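Local coordinates for disulfide oxidoreductase (Xylella fastidiosa, PDB 2REM), which probably catalyses thiol-disulfide exchange in the periplasm, as a DsbA-type member of the thioredoxin family, at residues V30-Y35 with R145-K150; P64-G69 with P73-Y78; Y78-V83 with A130-P135; A97-E100 with P105-N108. All blocks are in the same frame, centred on the assembly; numbering follows the deposited sequence. Where two conformers were deposited one is given.

Contact 1 of 4, residues V30-Y35 with R145-K150; sequences VEIFGY and RAYALK
Val30 and Tyr147 reach for each other from opposite directions across the gap between an inner strand of the sheet and a helix, and Ile32 adds a second hydrocarbon arm against the same ring. Alternation along strand 27-33 puts Val30 and Ile32 on the side of the sheet facing helix 135-151, while Glu31 points to the other side. The backbones stay well apart, with the CA atoms of Ile32 and Ala148 7.9 Å from each other, so Tyr147 spans most of the distance. With CG anti to the backbone N (chi1 -175°), its ring leaves the helix toward the strand. Val30 receives the phenolic end: its CB lies 3.4 Å from Tyr147 OH, and CG2 comes within 3.6 Å of the same OH. The other methyl, CG1, turns to the ring itself and meets Tyr147 CE2 at 3.6 Å. Ile32 approaches at a slant to the ring. Its extended chain (chi2 177°) carries CD1 to 3.9 Å from Tyr147 CE2, so this one ring carbon is shared by both aliphatic residues. Tyr147 was modelled in two conformers, and the fit described holds for one of them. The same ring touches Val160 and meets Phe20 edge-to-face. Val30 is hydrogen-bonded through the backbone to Val160, and Ile32 to Thr158, both on the neighbouring strand 158-161. The result is a buried, largely apolar strand-to-helix interface, with the phenol oxygen against Val30, in the layering of helix upon central sheet that is characteristic of the thioredoxin fold.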
loop_
_atom_site.group_PDB
_atom_site.type_symbol
_atom_site.label_atom_id
_atom_site.label_comp_id
_atom_site.label_asym_id
_atom_site.label_seq_id
_atom_site.Cartn_x
_atom_site.Cartn_y
_atom_site.Cartn_z
ATOM N N VAL A 30 -5.876 -3.783 -3.022
ATOM C CA VAL A 30 -5.028 -2.776 -2.421
ATOM C C VAL A 30 -4.390 -3.323 -1.161
ATOM O O VAL A 30 -5.037 -4.017 -0.365
ATOM C CB VAL A 30 -5.823 -1.460 -2.123
ATOM C CG1 VAL A 30 -5.037 -0.536 -1.138
ATOM C CG2 VAL A 30 -6.146 -0.746 -3.417
ATOM N N GLU A 31 -3.095 -3.047 -1.004
ATOM C CA GLU A 31 -2.449 -3.141 0.309
ATOM C C GLU A 31 -2.207 -1.740 0.831
ATOM O O GLU A 31 -1.455 -0.968 0.219
ATOM C CB GLU A 31 -1.088 -3.828 0.242
ATOM C CG GLU A 31 -0.509 -4.070 1.659
ATOM C CD GLU A 31 1.021 -4.088 1.721
ATOM O OE1 GLU A 31 1.683 -3.564 0.804
ATOM O OE2 GLU A 31 1.561 -4.622 2.711
ATOM N N ILE A 32 -2.844 -1.425 1.949
ATOM C CA ILE A 32 -2.543 -0.224 2.715
ATOM C C ILE A 32 -1.350 -0.611 3.568
ATOM O O ILE A 32 -1.396 -1.593 4.324
ATOM C CB ILE A 32 -3.728 0.246 3.582
ATOM C CG1 ILE A 32 -4.975 0.463 2.706
ATOM C CG2 ILE A 32 -3.340 1.497 4.424
ATOM C CD1 ILE A 32 -6.232 0.864 3.483
ATOM N N PHE A 33 -0.244 0.108 3.370
ATOM C CA PHE A 33 0.999 -0.217 4.048
ATOM C C PHE A 33 1.610 1.098 4.546
ATOM O O PHE A 33 1.252 2.194 4.082
ATOM C CB PHE A 33 1.989 -0.857 3.051
ATOM C CG PHE A 33 2.660 0.170 2.170
ATOM C CD1 PHE A 33 3.929 0.668 2.490
ATOM C CD2 PHE A 33 1.997 0.686 1.073
ATOM C CE1 PHE A 33 4.500 1.657 1.726
ATOM C CE2 PHE A 33 2.581 1.664 0.297
ATOM C CZ PHE A 33 3.822 2.146 0.623
ATOM N N GLY A 34 2.526 0.982 5.480
ATOM C CA GLY A 34 3.432 2.079 5.796
ATOM C C GLY A 34 4.858 1.548 5.802
ATOM O O GLY A 34 5.122 0.442 6.285
ATOM N N TYR A 35 5.788 2.336 5.275
ATOM C CA TYR A 35 7.214 2.039 5.376
ATOM C C TYR A 35 7.690 1.905 6.822
ATOM O O TYR A 35 8.608 1.132 7.116
ATOM C CB TYR A 35 8.017 3.126 4.649
ATOM C CG TYR A 35 8.075 2.960 3.141
ATOM C CD1 TYR A 35 8.442 1.734 2.568
ATOM C CD2 TYR A 35 7.816 4.031 2.295
ATOM C CE1 TYR A 35 8.508 1.579 1.207
ATOM C CE2 TYR A 35 7.902 3.888 0.910
ATOM C CZ TYR A 35 8.244 2.650 0.386
ATOM O OH TYR A 35 8.341 2.476 -0.952
ATOM N N ARG A 145 -5.312 9.242 1.861
ATOM C CA ARG A 145 -5.919 9.570 3.148
ATOM C C ARG A 145 -7.424 9.316 3.106
ATOM O O ARG A 145 -7.970 8.664 4.000
ATOM C CB ARG A 145 -5.638 11.023 3.520
ATOM C CG ARG A 145 -6.176 11.409 4.903
ATOM C CD ARG A 145 -5.551 12.712 5.352
ATOM N NE ARG A 145 -6.294 13.849 4.836
ATOM C CZ ARG A 145 -7.375 14.366 5.410
ATOM N NH1 ARG A 145 -7.860 13.859 6.542
ATOM N NH2 ARG A 145 -7.977 15.405 4.845
ATOM N N ALA A 146 -8.086 9.827 2.066
ATOM C CA ALA A 146 -9.512 9.606 1.875
ATOM C C ALA A 146 -9.859 8.124 1.830
ATOM O O ALA A 146 -10.856 7.689 2.426
ATOM C CB ALA A 146 -10.024 10.338 0.618
ATOM N N TYR A 147 -9.015 7.350 1.156
ATOM C CA TYR A 147 -9.241 5.920 1.054
ATOM C C TYR A 147 -9.123 5.247 2.426
ATOM O O TYR A 147 -9.976 4.434 2.786
ATOM C CB TYR A 147 -8.298 5.318 0.017
ATOM C CG TYR A 147 -8.510 3.864 -0.271
ATOM C CD1 TYR A 147 -9.602 3.401 -1.018
ATOM C CD2 TYR A 147 -7.573 2.949 0.158
ATOM C CE1 TYR A 147 -9.731 2.026 -1.291
ATOM C CE2 TYR A 147 -7.706 1.639 -0.082
ATOM C CZ TYR A 147 -8.760 1.166 -0.790
ATOM O OH TYR A 147 -8.769 -0.202 -0.973
ATOM N N ALA A 148 -8.105 5.611 3.204
ATOM C CA ALA A 148 -8.004 5.109 4.569
ATOM C C ALA A 148 -9.210 5.507 5.422
ATOM O O ALA A 148 -9.700 4.673 6.208
ATOM C CB ALA A 148 -6.711 5.537 5.222
ATOM N N LEU A 149 -9.709 6.743 5.263
ATOM C CA LEU A 149 -10.912 7.184 5.992
ATOM C C LEU A 149 -12.155 6.359 5.651
ATOM O O LEU A 149 -12.975 6.072 6.518
ATOM C CB LEU A 149 -11.200 8.678 5.783
ATOM C CG LEU A 149 -10.336 9.661 6.593
ATOM C CD1 LEU A 149 -10.608 11.119 6.200
ATOM C CD2 LEU A 149 -10.563 9.497 8.100
ATOM N N LYS A 150 -12.296 6.008 4.379
ATOM C CA LYS A 150 -13.391 5.175 3.880
ATOM C C LYS A 150 -13.228 3.713 4.332
ATOM O O LYS A 150 -14.173 3.087 4.842
ATOM C CB LYS A 150 -13.355 5.220 2.350
ATOM C CG LYS A 150 -14.542 4.586 1.652
ATOM C CD LYS A 150 -15.290 5.678 0.899
ATOM C CE LYS A 150 -16.511 5.148 0.174
ATOM N NZ LYS A 150 -17.602 6.159 0.259
#

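Contact 2 of 4, residues P64-G69 with P73-Y78; sequences PAVFGG and PFARAY
The backbones of Pro64 and Ala75 come close, CA to CA 4.9 Å, and the two segments then diverge until the CA atoms of Gly69 and Pro73 are 8.1 Å apart. At the close end Pro64 lays its ring against the helix: its CB is 3.6 Å from Ala75 CA and 3.8 Å from Ala75 CB. The CG and CD end of the same ring meets Tyr78, one helical turn on from Ala75. Here CG of Pro64 lies 3.8 Å from Tyr78 CD2, the two side chains crossing at about a right angle. A chi1 of 174° swings the phenol away from its own backbone N and up to the proline. This is where the edge strand 58-64 of the thioredoxin-type sheet gives way to the helices that DsbA proteins carry as an insertion, and the chain folds back at once onto helix 71-83. The small Ala75 methyl is also met by Val66, whose CG2 sits 3.7 Å from Ala75 CB; beyond it Val66 touches Phe141 and Ala144 of helix 135-151. Ala65 contributes its carbonyl to the same alanine, while its own CB lies over one face of the Phe67 ring, 3.4 Å above the plane at its centre. At the wide, more exposed end contact is down to Gly69 O, 3.3 Å from Pro73 CD, and the turn is held by Gly68 N, hydrogen-bonded to Asp72 OD1.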
loop_
_atom_site.group_PDB
_atom_site.type_symbol
_atom_site.label_atom_id
_atom_site.label_comp_id
_atom_site.label_asym_id
_atom_site.label_seq_id
_atom_site.Cartn_x
_atom_site.Cartn_y
_atom_site.Cartn_z
ATOM N N PRO A 64 -0.275 3.983 0.448
ATOM C CA PRO A 64 0.397 4.211 1.704
ATOM C C PRO A 64 -0.616 4.656 2.756
ATOM O O PRO A 64 -1.611 5.332 2.427
ATOM C CB PRO A 64 1.410 5.313 1.364
ATOM C CG PRO A 64 0.817 6.059 0.242
ATOM C CD PRO A 64 -0.032 5.050 -0.544
ATOM N N ALA A 65 -0.384 4.225 3.991
ATOM C CA ALA A 65 -1.165 4.608 5.141
ATOM C C ALA A 65 -0.847 6.041 5.568
ATOM O O ALA A 65 0.287 6.368 6.003
ATOM C CB ALA A 65 -0.929 3.615 6.318
ATOM N N VAL A 66 -1.872 6.876 5.453
ATOM C CA VAL A 66 -1.804 8.257 5.889
ATOM C C VAL A 66 -2.497 8.294 7.226
ATOM O O VAL A 66 -3.704 8.584 7.322
ATOM C CB VAL A 66 -2.424 9.227 4.866
ATOM C CG1 VAL A 66 -2.371 10.645 5.399
ATOM C CG2 VAL A 66 -1.641 9.132 3.540
ATOM N N PHE A 67 -1.731 7.942 8.258
ATOM C CA PHE A 67 -2.303 7.693 9.575
ATOM C C PHE A 67 -1.903 8.816 10.536
ATOM O O PHE A 67 -2.219 8.766 11.719
ATOM C CB PHE A 67 -1.813 6.339 10.121
ATOM C CG PHE A 67 -2.474 5.118 9.503
ATOM C CD1 PHE A 67 -3.577 5.222 8.654
ATOM C CD2 PHE A 67 -2.002 3.852 9.828
ATOM C CE1 PHE A 67 -4.175 4.082 8.125
ATOM C CE2 PHE A 67 -2.588 2.716 9.319
ATOM C CZ PHE A 67 -3.684 2.829 8.447
ATOM N N GLY A 68 -1.217 9.836 10.020
ATOM C CA GLY A 68 -0.794 10.940 10.853
ATOM C C GLY A 68 0.599 10.674 11.388
ATOM O O GLY A 68 1.187 9.626 11.113
ATOM N N GLY A 69 1.121 11.621 12.158
ATOM C CA GLY A 69 2.438 11.482 12.767
ATOM C C GLY A 69 3.515 10.979 11.813
ATOM O O GLY A 69 3.693 11.507 10.702
ATOM N N PRO A 73 5.059 11.493 6.450
ATOM C CA PRO A 73 6.235 11.688 5.612
ATOM C C PRO A 73 6.548 10.481 4.744
ATOM O O PRO A 73 6.928 10.631 3.566
ATOM C CB PRO A 73 7.364 11.920 6.631
ATOM C CG PRO A 73 6.702 12.517 7.792
ATOM C CD PRO A 73 5.349 11.825 7.867
ATOM N N PHE A 74 6.365 9.280 5.300
ATOM C CA PHE A 74 6.664 8.083 4.530
ATOM C C PHE A 74 5.613 7.748 3.503
ATOM O O PHE A 74 5.914 7.136 2.468
ATOM C CB PHE A 74 6.945 6.909 5.459
ATOM C CG PHE A 74 8.249 7.029 6.118
ATOM C CD1 PHE A 74 9.409 6.723 5.407
ATOM C CD2 PHE A 74 8.353 7.523 7.418
ATOM C CE1 PHE A 74 10.672 6.854 5.996
ATOM C CE2 PHE A 74 9.613 7.656 8.011
ATOM C CZ PHE A 74 10.776 7.316 7.270
ATOM N N ALA A 75 4.374 8.150 3.784
ATOM C CA ALA A 75 3.339 8.040 2.766
ATOM C C ALA A 75 3.730 8.942 1.604
ATOM O O ALA A 75 3.620 8.577 0.443
ATOM C CB ALA A 75 1.998 8.486 3.313
ATOM N N ARG A 76 4.126 10.165 1.936
ATOM C CA ARG A 76 4.504 11.125 0.933
ATOM C C ARG A 76 5.770 10.675 0.181
ATOM O O ARG A 76 5.864 10.861 -1.036
ATOM C CB ARG A 76 4.645 12.509 1.592
ATOM C CG ARG A 76 4.335 13.648 0.688
ATOM C CD ARG A 76 4.359 14.966 1.474
ATOM N NE ARG A 76 3.175 15.150 2.304
ATOM C CZ ARG A 76 1.994 15.597 1.888
ATOM N NH1 ARG A 76 1.019 15.734 2.785
ATOM N NH2 ARG A 76 1.779 15.921 0.590
ATOM N N ALA A 77 6.719 10.074 0.903
ATOM C CA ALA A 77 7.908 9.484 0.304
ATOM C C ALA A 77 7.503 8.461 -0.761
ATOM O O ALA A 77 7.970 8.513 -1.878
ATOM C CB ALA A 77 8.772 8.807 1.346
ATOM N N TYR A 78 6.660 7.512 -0.377
ATOM C CA TYR A 78 6.196 6.516 -1.330
ATOM C C TYR A 78 5.599 7.157 -2.571
ATOM O O TYR A 78 5.932 6.789 -3.687
ATOM C CB TYR A 78 5.156 5.572 -0.703
ATOM C CG TYR A 78 4.611 4.658 -1.774
ATOM C CD1 TYR A 78 5.376 3.580 -2.239
ATOM C CD2 TYR A 78 3.347 4.899 -2.349
ATOM C CE1 TYR A 78 4.903 2.758 -3.272
ATOM C CE2 TYR A 78 2.854 4.082 -3.369
ATOM C CZ TYR A 78 3.639 3.022 -3.818
ATOM O OH TYR A 78 3.164 2.213 -4.811
#

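Contact 3 of 4, residues Y78-V83 with A130-P135; sequences YLAADV and ATFNGP
Thr131 presses its methyl between Ala80 and Val83, residues that lie one turn apart on helix 71-83. Thr131 CG2 stands 3.6 Å from Val83 CG1 and 3.8 Å from Ala80 CA, with the threonine and valine side chains sliding past one another in opposite directions. The absence of bulk at Ala80 lets the helices come close, and the CA atoms of Ala80 and Phe132 are 5.1 Å apart. The Ala80 methyl also approaches Phe132, the residue after Thr131: its CB lies 4.0 Å from Phe132 N, and more loosely it sits at the edge of the Phe132 ring, near its plane and 4.4 Å from CD1. At a chi1 of -58° the two branches of Thr131 part: CG2 points opposite the backbone N and goes to the interface, whereas OG1 falls beside that N and is hydrogen-bonded to Arg127 O in its own helix, so the polar branch is satisfied away from the apolar contact. Just past the contact the chain turns: Gly134 N bonds to Thr131 O at 2.9 Å, and Gly134 occupies the N-cap position of helix 135-151. Two helices and a strand border the pair of segments. Helix 135-151 supplies Val137 to Thr131 and Glu136 and Arg140 to Val83, helix 111-119 brings Leu114 against Phe132, and Leu79 of helix 71-83 rests on Pro64 at the end of strand 58-64.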
loop_
_atom_site.group_PDB
_atom_site.type_symbol
_atom_site.label_atom_id
_atom_site.label_comp_id
_atom_site.label_asym_id
_atom_site.label_seq_id
_atom_site.Cartn_x
_atom_site.Cartn_y
_atom_site.Cartn_z
ATOM N N TYR A 78 6.660 7.512 -0.377
ATOM C CA TYR A 78 6.196 6.516 -1.330
ATOM C C TYR A 78 5.599 7.157 -2.571
ATOM O O TYR A 78 5.932 6.789 -3.687
ATOM C CB TYR A 78 5.156 5.572 -0.703
ATOM C CG TYR A 78 4.611 4.658 -1.774
ATOM C CD1 TYR A 78 5.376 3.580 -2.239
ATOM C CD2 TYR A 78 3.347 4.899 -2.349
ATOM C CE1 TYR A 78 4.903 2.758 -3.272
ATOM C CE2 TYR A 78 2.854 4.082 -3.369
ATOM C CZ TYR A 78 3.639 3.022 -3.818
ATOM O OH TYR A 78 3.164 2.213 -4.811
ATOM N N LEU A 79 4.673 8.088 -2.363
ATOM C CA LEU A 79 3.991 8.719 -3.482
ATOM C C LEU A 79 4.951 9.482 -4.380
ATOM O O LEU A 79 4.841 9.391 -5.576
ATOM C CB LEU A 79 2.849 9.632 -3.000
ATOM C CG LEU A 79 1.778 8.819 -2.236
ATOM C CD1 LEU A 79 0.868 9.761 -1.503
ATOM C CD2 LEU A 79 0.970 7.911 -3.153
ATOM N N ALA A 80 5.861 10.256 -3.791
ATOM C CA ALA A 80 6.868 10.972 -4.583
ATOM C C ALA A 80 7.705 9.959 -5.384
ATOM O O ALA A 80 7.938 10.140 -6.564
ATOM C CB ALA A 80 7.771 11.821 -3.681
ATOM N N ALA A 81 8.122 8.878 -4.728
ATOM C CA ALA A 81 8.891 7.823 -5.403
ATOM C C ALA A 81 8.107 7.265 -6.569
ATOM O O ALA A 81 8.649 7.025 -7.640
ATOM C CB ALA A 81 9.209 6.709 -4.434
ATOM N N ASP A 82 6.820 7.046 -6.344
ATOM C CA ASP A 82 5.965 6.489 -7.383
ATOM C C ASP A 82 5.786 7.436 -8.547
ATOM O O ASP A 82 5.901 7.029 -9.695
ATOM C CB ASP A 82 4.601 6.051 -6.833
ATOM C CG ASP A 82 3.878 5.115 -7.780
ATOM O OD1 ASP A 82 4.548 4.327 -8.476
ATOM O OD2 ASP A 82 2.653 5.150 -7.836
ATOM N N VAL A 83 5.498 8.694 -8.244
ATOM C CA VAL A 83 5.448 9.740 -9.265
ATOM C C VAL A 83 6.737 9.762 -10.067
ATOM O O VAL A 83 6.710 9.937 -11.275
ATOM C CB VAL A 83 5.190 11.145 -8.637
ATOM C CG1 VAL A 83 5.552 12.279 -9.624
ATOM C CG2 VAL A 83 3.724 11.269 -8.155
ATOM N N ALA A 130 10.928 18.879 -4.902
ATOM C CA ALA A 130 9.826 19.454 -5.654
ATOM C C ALA A 130 8.675 18.474 -5.747
ATOM O O ALA A 130 7.535 18.874 -5.731
ATOM C CB ALA A 130 10.270 19.888 -7.045
ATOM N N THR A 131 8.980 17.184 -5.850
ATOM C CA THR A 131 7.933 16.213 -6.041
ATOM C C THR A 131 7.241 15.977 -4.710
ATOM O O THR A 131 6.015 15.992 -4.632
ATOM C CB THR A 131 8.485 14.895 -6.623
ATOM O OG1 THR A 131 9.142 15.176 -7.863
ATOM C CG2 THR A 131 7.328 13.919 -6.903
ATOM N N PHE A 132 8.058 15.765 -3.677
ATOM C CA PHE A 132 7.592 15.540 -2.324
ATOM C C PHE A 132 6.681 16.691 -1.871
ATOM O O PHE A 132 5.685 16.452 -1.233
ATOM C CB PHE A 132 8.814 15.483 -1.408
ATOM C CG PHE A 132 8.523 15.032 -0.015
ATOM C CD1 PHE A 132 8.423 13.674 0.274
ATOM C CD2 PHE A 132 8.419 15.967 1.024
ATOM C CE1 PHE A 132 8.189 13.240 1.564
ATOM C CE2 PHE A 132 8.176 15.544 2.336
ATOM C CZ PHE A 132 8.053 14.169 2.601
ATOM N N ASN A 133 7.062 17.924 -2.196
ATOM C CA ASN A 133 6.270 19.095 -1.820
ATOM C C ASN A 133 5.253 19.475 -2.855
ATOM O O ASN A 133 4.618 20.507 -2.716
ATOM C CB ASN A 133 7.162 20.313 -1.546
ATOM C CG ASN A 133 8.076 20.079 -0.377
ATOM O OD1 ASN A 133 7.871 19.143 0.384
ATOM N ND2 ASN A 133 9.128 20.867 -0.274
ATOM N N GLY A 134 5.091 18.661 -3.894
ATOM C CA GLY A 134 4.333 19.149 -5.046
ATOM C C GLY A 134 2.886 18.728 -5.102
ATOM O O GLY A 134 2.441 17.903 -4.308
ATOM N N PRO A 135 2.130 19.326 -6.035
ATOM C CA PRO A 135 0.698 19.088 -6.174
ATOM C C PRO A 135 0.290 17.660 -6.538
ATOM O O PRO A 135 -0.752 17.194 -6.062
ATOM C CB PRO A 135 0.272 20.098 -7.253
ATOM C CG PRO A 135 1.473 20.395 -7.989
ATOM C CD PRO A 135 2.606 20.337 -6.997
#

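Contact 4 of 4, residues A97-E100 with P105-N108; sequences AIHE and PIQN
Ile98 and Ile106 pack together where helix 87-101, which takes a wider pi-type turn at 97-100, gives way to the loop leading to helix 111-119 in the helical part of this DsbA-type fold. The tight part of the contact is small and depends on one methyl. Ile98 CG2 meets Ile106 CG1 at 3.4 Å and Ile106 CD1 at the same 3.4 Å, both closer than carbons usually pack, and the two side chains cross at about a right angle. Ile106 does not start out aimed at the helix; its CG1 lies beside the backbone N (chi1 -74°), and the extended chain beyond it brings CD1 round to the contact. Against this, the rest of the interface is loose. His99 meets the end of Ile106 at the margin, with CE1 4.4 Å from CD1; the CB of Pro105 points away from the helix, and its side chain touches Glu113 of helix 111-119. Farther along each segment, Glu100, Gln107 and Asn108 lie exposed at the surface. The histidine is nonetheless held: NE2, next to CE1 in the ring, is hydrogen-bonded to Tyr35 O, and the side chain touches Pro38 and Ala41, close to the probable redox CxxC at the start of helix 38-52. The methyl that meets Ile106 also covers one face of this imidazole, Ile98 CG2 standing 3.6 Å above the centre of the His99 ring.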
loop_
_atom_site.group_PDB
_atom_site.type_symbol
_atom_site.label_atom_id
_atom_site.label_comp_id
_atom_site.label_asym_id
_atom_site.label_seq_id
_atom_site.Cartn_x
_atom_site.Cartn_y
_atom_site.Cartn_z
ATOM N N ALA A 97 16.154 0.066 4.830
ATOM C CA ALA A 97 16.784 1.288 5.357
ATOM C C ALA A 97 16.214 1.640 6.730
ATOM O O ALA A 97 16.948 2.026 7.625
ATOM C CB ALA A 97 16.550 2.435 4.416
ATOM N N ILE A 98 14.903 1.505 6.880
ATOM C CA ILE A 98 14.228 1.887 8.123
ATOM C C ILE A 98 14.414 0.813 9.188
ATOM O O ILE A 98 14.808 1.091 10.328
ATOM C CB ILE A 98 12.716 2.132 7.874
ATOM C CG1 ILE A 98 12.528 3.323 6.930
ATOM C CG2 ILE A 98 11.976 2.323 9.210
ATOM C CD1 ILE A 98 11.167 3.397 6.314
ATOM N N HIS A 99 14.138 -0.428 8.804
ATOM C CA HIS A 99 13.944 -1.468 9.785
ATOM C C HIS A 99 15.170 -2.313 10.032
ATOM O O HIS A 99 15.261 -2.962 11.061
ATOM C CB HIS A 99 12.739 -2.337 9.414
ATOM C CG HIS A 99 11.451 -1.578 9.394
ATOM N ND1 HIS A 99 10.763 -1.251 10.542
ATOM C CD2 HIS A 99 10.757 -1.037 8.370
ATOM C CE1 HIS A 99 9.679 -0.568 10.222
ATOM N NE2 HIS A 99 9.656 -0.414 8.913
ATOM N N GLU A 100 16.123 -2.298 9.102
ATOM C CA GLU A 100 17.304 -3.165 9.238
ATOM C C GLU A 100 18.584 -2.340 9.363
ATOM O O GLU A 100 19.292 -2.481 10.346
ATOM C CB GLU A 100 17.388 -4.218 8.117
ATOM C CG GLU A 100 16.013 -4.744 7.661
ATOM C CD GLU A 100 15.868 -6.252 7.609
ATOM O OE1 GLU A 100 14.905 -6.768 8.245
ATOM O OE2 GLU A 100 16.682 -6.923 6.923
ATOM N N PRO A 105 15.749 7.410 9.213
ATOM C CA PRO A 105 15.079 7.445 10.518
ATOM C C PRO A 105 13.549 7.467 10.386
ATOM O O PRO A 105 13.010 7.930 9.384
ATOM C CB PRO A 105 15.582 8.752 11.128
ATOM C CG PRO A 105 15.801 9.660 9.925
ATOM C CD PRO A 105 16.275 8.728 8.813
ATOM N N ILE A 106 12.848 6.940 11.374
ATOM C CA ILE A 106 11.392 7.068 11.392
ATOM C C ILE A 106 11.043 8.460 11.946
ATOM O O ILE A 106 10.331 9.244 11.305
ATOM C CB ILE A 106 10.726 5.922 12.173
ATOM C CG1 ILE A 106 10.790 4.628 11.351
ATOM C CG2 ILE A 106 9.256 6.246 12.488
ATOM C CD1 ILE A 106 10.477 3.366 12.133
ATOM N N GLN A 107 11.607 8.786 13.104
ATOM C CA GLN A 107 11.297 10.040 13.769
ATOM C C GLN A 107 11.931 11.206 13.043
ATOM O O GLN A 107 13.096 11.145 12.659
ATOM C CB GLN A 107 11.737 10.008 15.237
ATOM C CG GLN A 107 11.101 8.866 16.039
ATOM C CD GLN A 107 9.576 8.938 16.112
ATOM O OE1 GLN A 107 8.884 7.924 15.965
ATOM N NE2 GLN A 107 9.048 10.135 16.353
ATOM N N ASN A 108 11.115 12.236 12.818
ATOM C CA ASN A 108 11.545 13.527 12.283
ATOM C C ASN A 108 12.246 13.411 10.949
ATOM O O ASN A 108 13.076 14.253 10.609
ATOM C CB ASN A 108 12.440 14.280 13.270
ATOM C CG ASN A 108 11.750 14.564 14.596
ATOM O OD1 ASN A 108 10.544 14.863 14.654
ATOM N ND2 ASN A 108 12.514 14.458 15.674
#

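How the contacts relate
From the N terminus, strand 27-33 opens contact 1, whose loop closes more than a hundred residues later on helix 135-151 and encloses all the others. Inside it, contact 2 closes first, a short return from the end of strand 58-64 onto helix 71-83. Contact 3 starts on that helix at Tyr78, the residue it shares with contact 2, and closes at the end of helix 125-132; contact 4, a local closure after helix 87-101, is nested within it. None of the loops cross. Contact 1 thus joins helix to sheet and contact 2 sheet edge to helical region, while contacts 3 and 4 bind the helical region internally. Phe74 bridges contacts 2 and 4, packing on Ile98 and Pro105.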